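PDB 2X49: invasion protein InvA from Salmonella enterica, which takes part in type III protein secretion as an export-apparatus component of the inner membrane and is involved in invasion of the intestinal epithelium. Local coordinates for residues 319-322 with 323-326. Numbering follows the deposited sequence.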
ATOM      1  N   GLY A 319      -5.045 -11.035  13.538  1.00 16.86           N
ATOM      2  CA  GLY A 319      -5.026 -10.108  14.669  1.00 17.36           C
ATOM      3  C   GLY A 319      -5.074  -8.641  14.293  1.00 17.61           C
ATOM      4  O   GLY A 319      -5.567  -7.769  15.005  1.00 16.69           O
ATOM      5  N   GLU A 320      -4.506  -8.373  13.139  1.00 16.42           N
ATOM      6  CA  GLU A 320      -4.420  -7.014  12.623  1.00 18.03           C
ATOM      7  C   GLU A 320      -5.788  -6.472  12.286  1.00 18.26           C
ATOM      8  O   GLU A 320      -5.991  -5.268  12.363  1.00 21.68           O
ATOM      9  CB  GLU A 320      -3.436  -6.869  11.463  1.00 16.54           C
ATOM     10  CG  GLU A 320      -1.961  -6.820  11.982  1.00 19.40           C
ATOM     11  CD  GLU A 320      -0.887  -6.920  10.873  1.00 19.87           C
ATOM     12  OE1 GLU A 320      -1.226  -7.134   9.702  1.00 21.61           O
ATOM     13  OE2 GLU A 320       0.321  -6.864  11.224  1.00 20.05           O
ATOM     14  N   ILE A 321      -6.732  -7.362  12.007  1.00 18.04           N
ATOM     15  CA  ILE A 321      -8.115  -6.948  11.633  1.00 17.46           C
ATOM     16  C   ILE A 321      -9.148  -7.225  12.746  1.00 16.63           C
ATOM     17  O   ILE A 321     -10.338  -7.341  12.487  1.00 16.75           O
ATOM     18  CB  ILE A 321      -8.586  -7.555  10.252  1.00 17.13           C
ATOM     19  CG1 ILE A 321      -8.758  -9.070  10.357  1.00 19.53           C
ATOM     20  CG2 ILE A 321      -7.619  -7.147   9.120  1.00 18.57           C
ATOM     21  CD1 ILE A 321      -9.752  -9.640   9.374  1.00 21.14           C
ATOM     22  N   ALA A 322      -8.674  -7.254  13.989  1.00 15.40           N
ATOM     23  CA  ALA A 322      -9.537  -7.509  15.155  1.00 15.62           C
ATOM     24  C   ALA A 322     -10.635  -6.466  15.315  1.00 16.27           C
ATOM     25  O   ALA A 322     -11.736  -6.750  15.785  1.00 16.45           O
ATOM     26  CB  ALA A 322      -8.678  -7.615  16.447  1.00 14.60           C
ATOM     27  N   ASP A 323     -10.337  -5.261  14.853  1.00 16.52           N
ATOM     28  CA  ASP A 323     -11.283  -4.119  15.025  1.00 17.82           C
ATOM     29  C   ASP A 323     -12.106  -3.914  13.795  1.00 17.23           C
ATOM     30  O   ASP A 323     -12.796  -2.902  13.647  1.00 17.99           O
ATOM     31  CB  ASP A 323     -10.557  -2.809  15.387  1.00 17.89           C
ATOM     32  CG  ASP A 323     -10.324  -2.670  16.883  1.00 22.49           C
ATOM     33  OD1 ASP A 323     -10.266  -1.519  17.378  1.00 29.04           O
ATOM     34  OD2 ASP A 323     -10.225  -3.706  17.589  1.00 29.19           O
ATOM     35  N   SER A 324     -12.023  -4.878  12.899  1.00 16.95           N
ATOM     36  CA  SER A 324     -12.778  -4.758  11.658  1.00 17.39           C
ATOM     37  C   SER A 324     -14.259  -4.849  11.929  1.00 17.95           C
ATOM     38  O   SER A 324     -14.731  -5.252  12.974  1.00 17.15           O
ATOM     39  CB  SER A 324     -12.363  -5.759  10.590  1.00 18.31           C
ATOM     40  OG  SER A 324     -12.494  -7.090  11.034  1.00 21.17           O
ATOM     41  N   LYS A 325     -14.946  -4.389  10.914  1.00 18.44           N
ATOM     42  CA  LYS A 325     -16.396  -4.328  10.888  1.00 19.13           C
ATOM     43  C   LYS A 325     -16.806  -5.284   9.796  1.00 18.76           C
ATOM     44  O   LYS A 325     -16.494  -6.468   9.848  1.00 19.59           O
ATOM     45  CB  LYS A 325     -16.868  -2.901  10.632  1.00 19.64           C
ATOM     46  CG  LYS A 325     -16.701  -2.038  11.886  1.00 20.20           C
ATOM     47  CD  LYS A 325     -16.677  -0.548  11.581  1.00 23.16           C
ATOM     48  CE  LYS A 325     -16.914   0.237  12.874  1.00 23.61           C
ATOM     49  NZ  LYS A 325     -16.923   1.724  12.686  1.00 25.46           N
ATOM     50  N   SER A 326     -17.407  -4.747   8.757  1.00 18.38           N
ATOM     51  CA  SER A 326     -17.772  -5.595   7.606  1.00 19.42           C
ATOM     52  C   SER A 326     -16.530  -6.105   6.888  1.00 20.06           C
ATOM     53  O   SER A 326     -15.650  -5.343   6.517  1.00 20.70           O
ATOM     54  CB  SER A 326     -18.675  -4.820   6.631  1.00 19.37           C
ATOM     55  OG  SER A 326     -19.086  -5.660   5.570  1.00 21.47           O
TER
HETATM   56  O   HOH W   1      -7.685  -4.164  14.418  1.00 21.46           O
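I321 and S324 close a type I beta turn in the loop that joins strand 314-317 to strand 327-332, the two outermost strands of a parallel four-stranded sheet in the C-terminal domain of InvA. The tight part is the carbonyl of I321, whose oxygen takes two bonds from one residue. The backbone N of S324 lies 3.0 Å from I321 O, the usual closure of such a turn, but approaches from well above the carbonyl plane. S324 OG, by contrast, lies in the carbonyl plane of I321, at a C=O...OG angle of 156°. Serine suits the last position of the turn because its short side chain, with OG set between its own backbone N and carbonyl carbon (chi1 58°), reaches back to the carbonyl oxygen of I321. The aliphatic side chain of I321 packs loosely against the serine hydroxyl, CB of I321 lying 4.0 Å from S324 OG. S324 also touches C227 of helix 223-231, with a mercury ion nearby.

The other side is looser and wetter. A322 and D323 form the exposed corner, where a methyl group and a carboxylate are both easily accommodated. Within the turn the D323 carboxylate meets little but the neighbouring A322 backbone, OD2 of D323 lying 3.6 Å from A322 C, while the D323 side chain also touches R224. E320 turns away from the turn and forms a salt bridge with R219. A water bridges the two segments, donating to E320 O and accepting from D323 N, each at 2.9 Å. The shortest link remains that from S324 OG to I321 O, 2.6 Å.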